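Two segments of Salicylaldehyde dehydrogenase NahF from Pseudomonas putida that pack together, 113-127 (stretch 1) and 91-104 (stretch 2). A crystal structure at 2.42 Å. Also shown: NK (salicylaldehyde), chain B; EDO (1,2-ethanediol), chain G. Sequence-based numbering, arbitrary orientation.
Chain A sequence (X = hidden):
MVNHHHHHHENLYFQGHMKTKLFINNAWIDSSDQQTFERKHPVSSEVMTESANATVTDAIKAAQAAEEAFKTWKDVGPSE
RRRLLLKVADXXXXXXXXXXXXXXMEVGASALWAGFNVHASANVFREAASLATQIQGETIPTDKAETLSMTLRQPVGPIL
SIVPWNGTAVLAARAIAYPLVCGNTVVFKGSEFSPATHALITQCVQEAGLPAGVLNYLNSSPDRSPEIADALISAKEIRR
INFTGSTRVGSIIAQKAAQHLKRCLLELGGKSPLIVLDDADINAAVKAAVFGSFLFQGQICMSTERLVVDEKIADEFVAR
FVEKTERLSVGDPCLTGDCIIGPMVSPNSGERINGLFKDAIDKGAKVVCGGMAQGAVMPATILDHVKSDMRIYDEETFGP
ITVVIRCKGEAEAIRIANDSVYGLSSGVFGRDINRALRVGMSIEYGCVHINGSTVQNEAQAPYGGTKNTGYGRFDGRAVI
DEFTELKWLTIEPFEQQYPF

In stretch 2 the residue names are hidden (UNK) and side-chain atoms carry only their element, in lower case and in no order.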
ATOM      1  N   TRP A 113      28.394 -13.845   7.311  1.00 29.76           N
ATOM      2  CA  TRP A 113      26.984 -13.559   7.041  1.00 26.65           C
ATOM      3  C   TRP A 113      26.116 -13.780   8.274  1.00 28.58           C
ATOM      4  O   TRP A 113      25.163 -13.033   8.521  1.00 26.39           O
ATOM      5  CB  TRP A 113      26.492 -14.423   5.869  1.00 27.75           C
ATOM      6  CG  TRP A 113      25.026 -14.299   5.521  1.00 24.90           C
ATOM      7  CD1 TRP A 113      24.076 -15.282   5.600  1.00 24.03           C
ATOM      8  CD2 TRP A 113      24.352 -13.133   5.024  1.00 26.22           C
ATOM      9  NE1 TRP A 113      22.854 -14.798   5.190  1.00 23.35           N
ATOM     10  CE2 TRP A 113      22.998 -13.483   4.831  1.00 28.63           C
ATOM     11  CE3 TRP A 113      24.759 -11.827   4.731  1.00 26.66           C
ATOM     12  CZ2 TRP A 113      22.052 -12.570   4.355  1.00 35.47           C
ATOM     13  CZ3 TRP A 113      23.815 -10.921   4.257  1.00 24.85           C
ATOM     14  CH2 TRP A 113      22.482 -11.298   4.071  1.00 30.22           C
ATOM     15  N   ALA A 114      26.449 -14.807   9.047  1.00 24.59           N
ATOM     16  CA  ALA A 114      25.715 -15.094  10.273  1.00 24.64           C
ATOM     17  C   ALA A 114      25.919 -13.966  11.270  1.00 24.29           C
ATOM     18  O   ALA A 114      24.958 -13.414  11.807  1.00 23.78           O
ATOM     19  CB  ALA A 114      26.166 -16.419  10.867  1.00 25.58           C
ATOM     20  N   GLY A 115      27.182 -13.631  11.507  1.00 24.63           N
ATOM     21  CA  GLY A 115      27.538 -12.575  12.433  1.00 30.49           C
ATOM     22  C   GLY A 115      26.888 -11.262  12.053  1.00 25.62           C
ATOM     23  O   GLY A 115      26.386 -10.542  12.915  1.00 28.39           O
ATOM     24  N   PHE A 116      26.889 -10.955  10.760  1.00 25.12           N
ATOM     25  CA  PHE A 116      26.220  -9.754  10.279  1.00 33.60           C
ATOM     26  C   PHE A 116      24.720  -9.796  10.562  1.00 34.61           C
ATOM     27  O   PHE A 116      24.131  -8.789  10.965  1.00 27.74           O
ATOM     28  CB  PHE A 116      26.449  -9.542   8.784  1.00 32.15           C
ATOM     29  CG  PHE A 116      25.547  -8.504   8.192  1.00 43.24           C
ATOM     30  CD1 PHE A 116      24.392  -8.873   7.516  1.00 51.27           C
ATOM     31  CD2 PHE A 116      25.832  -7.151   8.339  1.00 50.74           C
ATOM     32  CE1 PHE A 116      23.541  -7.909   6.978  1.00 56.28           C
ATOM     33  CE2 PHE A 116      24.988  -6.178   7.801  1.00 53.04           C
ATOM     34  CZ  PHE A 116      23.842  -6.559   7.117  1.00 53.29           C
ATOM     35  N   ASN A 117      24.110 -10.959  10.335  1.00 33.20           N
ATOM     36  CA  ASN A 117      22.676 -11.128  10.554  1.00 29.96           C
ATOM     37  C   ASN A 117      22.293 -10.799  11.981  1.00 21.85           C
ATOM     38  O   ASN A 117      21.261 -10.182  12.235  1.00 26.16           O
ATOM     39  CB  ASN A 117      22.231 -12.549  10.210  1.00 22.35           C
ATOM     40  CG  ASN A 117      21.468 -12.616   8.905  1.00 34.05           C
ATOM     41  OD1 ASN A 117      20.251 -12.399   8.864  1.00 32.28           O
ATOM     42  ND2 ASN A 117      22.179 -12.910   7.824  1.00 32.76           N
ATOM     43  N   VAL A 118      23.140 -11.206  12.915  1.00 24.74           N
ATOM     44  CA  VAL A 118      22.885 -10.923  14.316  1.00 25.08           C
ATOM     45  C   VAL A 118      22.976  -9.426  14.600  1.00 23.27           C
ATOM     46  O   VAL A 118      22.028  -8.834  15.125  1.00 21.61           O
ATOM     47  CB  VAL A 118      23.826 -11.718  15.227  1.00 25.42           C
ATOM     48  CG1 VAL A 118      23.513 -11.448  16.688  1.00 23.49           C
ATOM     49  CG2 VAL A 118      23.679 -13.187  14.938  1.00 23.88           C
ATOM     50  N   HIS A 119      24.110  -8.824  14.246  1.00 23.17           N
ATOM     51  CA  HIS A 119      24.302  -7.382  14.405  1.00 27.75           C
ATOM     52  C   HIS A 119      23.121  -6.609  13.829  1.00 24.39           C
ATOM     53  O   HIS A 119      22.546  -5.747  14.498  1.00 25.75           O
ATOM     54  CB  HIS A 119      25.593  -6.925  13.724  1.00 28.43           C
ATOM     55  CG  HIS A 119      26.836  -7.358  14.435  1.00 41.97           C
ATOM     56  ND1 HIS A 119      26.928  -7.424  15.809  1.00 51.86           N
ATOM     57  CD2 HIS A 119      28.042  -7.752  13.957  1.00 47.77           C
ATOM     58  CE1 HIS A 119      28.135  -7.842  16.147  1.00 56.06           C
ATOM     59  NE2 HIS A 119      28.831  -8.048  15.045  1.00 53.98           N
ATOM     60  N   ALA A 120      22.760  -6.946  12.592  1.00 22.48           N
ATOM     61  CA  ALA A 120      21.656  -6.300  11.885  1.00 21.53           C
ATOM     62  C   ALA A 120      20.325  -6.494  12.592  1.00 21.20           C
ATOM     63  O   ALA A 120      19.522  -5.565  12.673  1.00 20.97           O
ATOM     64  CB  ALA A 120      21.571  -6.805  10.455  1.00 20.08           C
ATOM     65  N   SER A 121      20.095  -7.703  13.098  1.00 20.43           N
ATOM     66  CA  SER A 121      18.879  -7.998  13.850  1.00 20.24           C
ATOM     67  C   SER A 121      18.792  -7.173  15.129  1.00 30.44           C
ATOM     68  O   SER A 121      17.754  -6.571  15.422  1.00 36.44           O
ATOM     69  CB  SER A 121      18.801  -9.482  14.192  1.00 20.82           C
ATOM     70  OG  SER A 121      18.739 -10.265  13.018  1.00 22.81           O
ATOM     71  N   ALA A 122      19.886  -7.155  15.886  1.00 20.62           N
ATOM     72  CA  ALA A 122      19.939  -6.404  17.132  1.00 20.71           C
ATOM     73  C   ALA A 122      19.729  -4.927  16.841  1.00 20.18           C
ATOM     74  O   ALA A 122      19.021  -4.230  17.575  1.00 20.00           O
ATOM     75  CB  ALA A 122      21.265  -6.625  17.833  1.00 21.35           C
ATOM     76  N   ASN A 123      20.332  -4.450  15.759  1.00 19.98           N
ATOM     77  CA  ASN A 123      20.201  -3.045  15.416  1.00 20.33           C
ATOM     78  C   ASN A 123      18.781  -2.674  14.984  1.00 21.14           C
ATOM     79  O   ASN A 123      18.297  -1.594  15.310  1.00 24.77           O
ATOM     80  CB  ASN A 123      21.228  -2.622  14.369  1.00 23.10           C
ATOM     81  CG  ASN A 123      21.385  -1.118  14.304  1.00 36.71           C
ATOM     82  OD1 ASN A 123      20.792  -0.454  13.453  1.00 42.50           O
ATOM     83  ND2 ASN A 123      22.163  -0.566  15.229  1.00 39.46           N
ATOM     84  N   VAL A 124      18.113  -3.570  14.262  1.00 24.78           N
ATOM     85  CA  VAL A 124      16.717  -3.354  13.901  1.00 24.24           C
ATOM     86  C   VAL A 124      15.885  -3.151  15.160  1.00 24.71           C
ATOM     87  O   VAL A 124      15.125  -2.185  15.259  1.00 24.84           O
ATOM     88  CB  VAL A 124      16.124  -4.537  13.104  1.00 24.59           C
ATOM     89  CG1 VAL A 124      14.624  -4.380  12.968  1.00 26.86           C
ATOM     90  CG2 VAL A 124      16.755  -4.623  11.736  1.00 24.49           C
ATOM     91  N   PHE A 125      16.042  -4.053  16.126  1.00 24.77           N
ATOM     92  CA  PHE A 125      15.321  -3.947  17.389  1.00 19.06           C
ATOM     93  C   PHE A 125      15.652  -2.663  18.137  1.00 21.17           C
ATOM     94  O   PHE A 125      14.785  -2.090  18.787  1.00 21.33           O
ATOM     95  CB  PHE A 125      15.563  -5.176  18.280  1.00 25.30           C
ATOM     96  CG  PHE A 125      14.634  -6.317  17.987  1.00 20.02           C
ATOM     97  CD1 PHE A 125      13.363  -6.349  18.537  1.00 19.71           C
ATOM     98  CD2 PHE A 125      15.020  -7.348  17.139  1.00 19.94           C
ATOM     99  CE1 PHE A 125      12.494  -7.391  18.254  1.00 19.89           C
ATOM    100  CE2 PHE A 125      14.153  -8.393  16.850  1.00 21.98           C
ATOM    101  CZ  PHE A 125      12.888  -8.412  17.410  1.00 20.11           C
ATOM    102  N   ARG A 126      16.894  -2.201  18.052  1.00 19.18           N
ATOM    103  CA  ARG A 126      17.243  -0.948  18.712  1.00 22.26           C
ATOM    104  C   ARG A 126      16.655   0.255  17.985  1.00 23.82           C
ATOM    105  O   ARG A 126      16.158   1.187  18.616  1.00 28.03           O
ATOM    106  CB  ARG A 126      18.749  -0.801  18.863  1.00 19.66           C
ATOM    107  CG  ARG A 126      19.327  -1.809  19.809  1.00 20.26           C
ATOM    108  CD  ARG A 126      20.671  -1.390  20.320  1.00 20.78           C
ATOM    109  NE  ARG A 126      21.126  -2.327  21.337  1.00 26.70           N
ATOM    110  CZ  ARG A 126      21.909  -3.369  21.093  1.00 21.82           C
ATOM    111  NH1 ARG A 126      22.343  -3.603  19.860  1.00 21.59           N
ATOM    112  NH2 ARG A 126      22.264  -4.173  22.083  1.00 25.30           N
ATOM    113  N   GLU A 127      16.708   0.224  16.658  1.00 19.53           N
ATOM    114  CA  GLU A 127      16.130   1.287  15.849  1.00 18.06           C
ATOM    115  C   GLU A 127      14.636   1.341  16.102  1.00 17.81           C
ATOM    116  O   GLU A 127      14.069   2.419  16.306  1.00 19.35           O
ATOM    117  CB  GLU A 127      16.393   1.041  14.366  1.00 17.88           C
ATOM    118  CG  GLU A 127      16.015   2.212  13.474  1.00 17.60           C
ATOM    119  CD  GLU A 127      16.933   3.410  13.668  1.00 20.29           C
ATOM    120  OE1 GLU A 127      16.496   4.546  13.375  1.00 17.67           O
ATOM    121  OE2 GLU A 127      18.092   3.217  14.110  1.00 18.15           O
ATOM    122  N   UNK A  91      19.558  -9.427  24.233  1.00 24.11           N
ATOM    123  CA  UNK A  91      19.418 -10.878  24.326  1.00 27.34           C
ATOM    124  C   UNK A  91      19.906 -11.586  23.062  1.00 28.36           C
ATOM    125  O   UNK A  91      20.550 -12.635  23.140  1.00 28.67           O
ATOM    126  c   UNK A  91      17.786 -12.795  24.562  1.00 25.30           C
ATOM    127  c   UNK A  91      17.964 -11.286  24.649  1.00 24.65           C
ATOM    128  c   UNK A  91      17.583 -10.792  26.023  1.00 24.96           C
ATOM    129  N   UNK A  92      19.609 -11.012  21.901  1.00 23.83           N
ATOM    130  CA  UNK A  92      20.092 -11.584  20.650  1.00 23.75           C
ATOM    131  C   UNK A  92      21.623 -11.568  20.581  1.00 24.37           C
ATOM    132  O   UNK A  92      22.244 -12.531  20.130  1.00 29.43           O
ATOM    133  c   UNK A  92      19.511 -10.849  19.447  1.00 22.87           C
ATOM    134  s   UNK A  92      17.457 -10.483  17.686  1.00 23.77           S
ATOM    135  c   UNK A  92      17.960 -11.971  16.821  1.00 40.64           C
ATOM    136  c   UNK A  92      18.002 -10.886  19.357  1.00 28.57           C
ATOM    137  N   UNK A  93      22.232 -10.473  21.025  1.00 24.07           N
ATOM    138  CA  UNK A  93      23.686 -10.369  20.994  1.00 26.21           C
ATOM    139  C   UNK A  93      24.316 -11.353  21.978  1.00 28.38           C
ATOM    140  O   UNK A  93      25.423 -11.845  21.759  1.00 26.68           O
ATOM    141  o   UNK A  93      24.116  -5.685  19.549  1.00 23.70           O
ATOM    142  c   UNK A  93      24.091  -6.512  20.486  1.00 26.59           C
ATOM    143  o   UNK A  93      24.337  -6.200  21.670  1.00 30.31           O
ATOM    144  c   UNK A  93      24.138  -8.932  21.273  1.00 24.26           C
ATOM    145  c   UNK A  93      23.741  -7.957  20.169  1.00 26.30           C
ATOM    146  N   UNK A  94      23.595 -11.657  23.052  1.00 31.23           N
ATOM    147  CA  UNK A  94      24.101 -12.591  24.051  1.00 30.16           C
ATOM    148  C   UNK A  94      24.091 -14.021  23.523  1.00 31.12           C
ATOM    149  O   UNK A  94      24.726 -14.902  24.094  1.00 39.50           O
ATOM    150  c   UNK A  94      23.301 -12.496  25.357  1.00 27.49           C
ATOM    151  o   UNK A  94      21.998 -13.037  25.220  1.00 29.28           O
ATOM    152  N   UNK A  95      23.375 -14.246  22.427  1.00 29.41           N
ATOM    153  CA  UNK A  95      23.263 -15.579  21.853  1.00 27.21           C
ATOM    154  C   UNK A  95      23.995 -15.696  20.513  1.00 36.81           C
ATOM    155  O   UNK A  95      23.747 -16.625  19.741  1.00 33.52           O
ATOM    156  c   UNK A  95      19.127 -17.468  24.054  1.00 31.11           C
ATOM    157  c   UNK A  95      21.789 -15.967  21.705  1.00 26.89           C
ATOM    158  c   UNK A  95      21.104 -16.284  23.030  1.00 27.42           C
ATOM    159  c   UNK A  95      19.659 -16.734  22.829  1.00 27.21           C
ATOM    160  n   UNK A  95      19.343 -16.704  25.310  1.00 31.63           N
ATOM    161  N   UNK A  96      24.907 -14.761  20.257  1.00 38.10           N
ATOM    162  CA  UNK A  96      25.621 -14.687  18.977  1.00 26.49           C
ATOM    163  C   UNK A  96      26.284 -15.998  18.498  1.00 31.63           C
ATOM    164  O   UNK A  96      26.087 -16.399  17.350  1.00 30.06           O
ATOM    165  c   UNK A  96      26.638 -13.502  18.938  1.00 30.60           C
ATOM    166  c   UNK A  96      27.387 -13.479  17.613  1.00 26.14           C
ATOM    167  o   UNK A  96      25.945 -12.255  19.101  1.00 25.49           O
ATOM    168  N   UNK A  97      27.056 -16.676  19.366  1.00 29.93           N
ATOM    169  CA  UNK A  97      27.682 -17.925  18.914  1.00 31.91           C
ATOM    170  C   UNK A  97      26.685 -18.989  18.452  1.00 33.23           C
ATOM    171  O   UNK A  97      26.998 -19.734  17.523  1.00 39.25           O
ATOM    172  c   UNK A  97      27.457 -16.344  20.743  1.00 34.83           C
ATOM    173  c   UNK A  97      28.408 -18.417  20.166  1.00 31.78           C
ATOM    174  c   UNK A  97      28.666 -17.197  20.950  1.00 32.77           C
ATOM    175  N   UNK A  98      25.519 -19.061  19.088  1.00 29.04           N
ATOM    176  CA  UNK A  98      24.501 -20.042  18.705  1.00 31.86           C
ATOM    177  C   UNK A  98      23.918 -19.724  17.327  1.00 33.19           C
ATOM    178  O   UNK A  98      23.704 -20.622  16.508  1.00 38.22           O
ATOM    179  c   UNK A  98      22.285 -21.138  19.465  1.00 51.69           C
ATOM    180  c   UNK A  98      23.395 -20.131  19.766  1.00 29.28           C
ATOM    181  c   UNK A  98      22.817 -22.560  19.344  1.00 59.61           C
ATOM    182  c   UNK A  98      23.413 -23.060  20.659  1.00 68.14           C
ATOM    183  n   UNK A  98      24.385 -24.183  20.457  1.00 66.48           N
ATOM    184  N   UNK A  99      23.671 -18.445  17.074  1.00 27.36           N
ATOM    185  CA  UNK A  99      23.175 -18.020  15.773  1.00 29.48           C
ATOM    186  C   UNK A  99      24.152 -18.401  14.675  1.00 33.20           C
ATOM    187  O   UNK A  99      23.750 -18.942  13.639  1.00 31.39           O
ATOM    188  c   UNK A  99      21.449 -15.528  17.519  1.00 25.11           C
ATOM    189  c   UNK A  99      21.573 -16.127  16.278  1.00 25.76           C
ATOM    190  c   UNK A  99      20.206 -15.171  18.014  1.00 27.62           C
ATOM    191  c   UNK A  99      20.429 -16.360  15.533  1.00 24.80           C
ATOM    192  c   UNK A  99      19.185 -16.006  16.020  1.00 29.62           C
ATOM    193  c   UNK A  99      22.918 -16.516  15.749  1.00 25.60           C
ATOM    194  c   UNK A  99      19.071 -15.408  17.264  1.00 26.84           C
ATOM    195  N   UNK A 100      25.433 -18.119  14.909  1.00 38.44           N
ATOM    196  CA  UNK A 100      26.480 -18.456  13.954  1.00 27.48           C
ATOM    197  C   UNK A 100      26.423 -19.947  13.652  1.00 39.57           C
ATOM    198  O   UNK A 100      26.412 -20.358  12.486  1.00 33.84           O
ATOM    199  c   UNK A 100      28.630 -15.765  13.803  1.00 26.74           C
ATOM    200  c   UNK A 100      28.962 -18.504  13.509  1.00 28.36           C
ATOM    201  c   UNK A 100      27.874 -18.104  14.502  1.00 27.92           C
ATOM    202  c   UNK A 100      27.958 -16.614  14.844  1.00 27.18           C
ATOM    203  N   UNK A 101      26.355 -20.745  14.715  1.00 38.33           N
ATOM    204  CA  UNK A 101      26.375 -22.198  14.608  1.00 36.30           C
ATOM    205  C   UNK A 101      25.149 -22.744  13.883  1.00 33.71           C
ATOM    206  O   UNK A 101      25.266 -23.606  13.006  1.00 31.54           O
ATOM    207  c   UNK A 101      26.476 -22.819  16.000  1.00 42.86           C
ATOM    208  c   UNK A 101      26.586 -24.332  16.001  1.00 50.32           C
ATOM    209  o   UNK A 101      26.318 -24.163  18.355  1.00 59.98           O
ATOM    210  c   UNK A 101      26.305 -24.924  17.362  1.00 60.63           C
ATOM    211  o   UNK A 101      26.058 -26.146  17.441  1.00 72.19           O
ATOM    212  N   UNK A 102      23.976 -22.242  14.250  1.00 29.32           N
ATOM    213  CA  UNK A 102      22.736 -22.754  13.693  1.00 29.25           C
ATOM    214  C   UNK A 102      22.570 -22.352  12.232  1.00 33.56           C
ATOM    215  O   UNK A 102      22.203 -23.176  11.391  1.00 29.02           O
ATOM    216  c   UNK A 102      20.226 -22.575  13.777  1.00 28.57           C
ATOM    217  c   UNK A 102      21.521 -22.294  14.519  1.00 29.83           C
ATOM    218  c   UNK A 102      21.524 -22.984  15.878  1.00 31.43           C
ATOM    219  N   UNK A 103      22.857 -21.087  11.936  1.00 32.48           N
ATOM    220  CA  UNK A 103      22.764 -20.582  10.570  1.00 33.18           C
ATOM    221  C   UNK A 103      23.740 -21.302   9.639  1.00 35.77           C
ATOM    222  O   UNK A 103      23.444 -21.516   8.458  1.00 27.72           O
ATOM    223  c   UNK A 103      21.756 -18.261  10.901  1.00 25.41           C
ATOM    224  c   UNK A 103      22.583 -16.414   8.970  1.00 24.29           C
ATOM    225  s   UNK A 103      21.955 -16.479  10.650  1.00 27.24           S
ATOM    226  c   UNK A 103      22.989 -19.067  10.533  1.00 26.17           C
ATOM    227  N   UNK A 104      24.896 -21.689  10.173  1.00 28.42           N
ATOM    228  CA  UNK A 104      25.859 -22.449   9.391  1.00 29.15           C
ATOM    229  C   UNK A 104      25.288 -23.822   9.044  1.00 33.95           C
ATOM    230  O   UNK A 104      25.477 -24.322   7.935  1.00 40.65           O
ATOM    231  c   UNK A 104      27.174 -22.584  10.138  1.00 29.77           C
TER
HETATM  232  OAH  NK B 501      17.746  -9.641   0.027  1.00 34.03           O
HETATM  233  CAD  NK B 501      17.516 -10.111   1.124  1.00 24.65           C
HETATM  234  CAA  NK B 501      17.954  -9.295   2.278  1.00 25.42           C
HETATM  235  CAC  NK B 501      17.620  -7.946   2.387  1.00 20.73           C
HETATM  236  CAG  NK B 501      18.061  -7.224   3.492  1.00 20.00           C
HETATM  237  CAI  NK B 501      18.834  -7.830   4.464  1.00 19.66           C
HETATM  238  CAE  NK B 501      19.172  -9.166   4.353  1.00 29.08           C
HETATM  239  CAB  NK B 501      18.732  -9.904   3.254  1.00 29.44           C
HETATM  240  OAF  NK B 501      19.040 -11.234   3.097  1.00 32.05           O
HETATM  241  C1  EDO G 506      21.309  -1.997   9.946  1.00 61.89           C
HETATM  242  O1  EDO G 506      21.706  -0.771  10.579  1.00 59.82           O
HETATM  243  C2  EDO G 506      20.297  -2.737  10.817  1.00 59.57           C
HETATM  244  O2  EDO G 506      19.816  -3.901  10.132  1.00 55.08           O
HETATM  245  O   HOH W   1      25.193  -4.794  16.844  1.00 32.48           O

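Position 91 has three side-chain carbons, one carrying the other two, and is out of reach of stretch 1: Val 91. Position 92 runs unbranched through two carbons, a sulfur and a terminal carbon; the sulfur lies near the Phe 125 ring and the last carbon near Ser 121 CB. Only methionine matches. In Met 92, CE lies 3.7 Å from Ser 121 CB, and SD lies 4.0 Å from Phe 125 CE2 and 4.8 Å from that ring's centroid, 53° off the normal, an oblique sulfur-aromatic contact.

Position 93 has three carbons, the third carrying two oxygens, which reach the guanidinium of Arg 126; it is Glu 93. Arg 126 NH1 donates to Glu 93 OE2 at 2.8 Å (172°) and Arg 126 NH2 to Glu 93 OE1 at 2.9 Å (166°), a paired salt bridge in which OE2 lies near the guanidinium plane.

Position 94, one carbon then one oxygen, points away: Ser 94, whose OG donates to Val 91 O at 2.6 Å. Position 95, four carbons in a row ending in nitrogen, is Lys 95, the N-cap of the next helix. Position 96 has a carbon bearing one carbon and one oxygen, the oxygen 3.5 Å from Val 118 CG1: Thr 96. Its OG1 donates to Glu 93 O at 2.7 Å.

At 97 three carbons close a ring onto the backbone nitrogen, giving Pro 97. Position 98, again four carbons and a nitrogen, is Lys 98, which does not reach stretch 1. Position 99 is one carbon followed by a six-carbon ring; Val 118 CG2 lies 3.5 Å from its CB. With no hydroxyl oxygen, it is Phe 99.

Position 100 has four carbons forked at the first; the end of its two-carbon arm lies near Gly 115 N and Ala 114 CB. This is Ile 100, with CD1 3.9 Å from Ala 114 CB. Position 101, three carbons and two terminal oxygens, is Glu 101, with OE1 2.9 Å from Lys 98 NZ in a salt bridge. Position 102, a carbon carrying two others, is Val 102, out of reach.

Position 103 is unbranched with sulfur third, its terminal carbon 3.6 Å from Ala 114 CA: Met 103, whose CE also lies 3.7 Å from Asn 117 ND2 and 3.9 Å from Trp 113 CD1. Position 104, a single carbon, is Ala 104.

The helices 113-127 and 96-104 cross at 131°, their axes approaching to 8.6 Å. The backbones are closest at Ala 114, whose CA lies 5.0 Å from Ile 100 CA, and Ile 100 CD1 packs 3.5 Å from Gly 115 N. Val 118 packs against both Thr 96 and Phe 99, CG1 on Thr 96 OG1 and CG2 on Phe 99 CB, while the Arg 126 salt bridge ties the far end.

Stretch 2 (91-104) VMESKTPKFIEVMA
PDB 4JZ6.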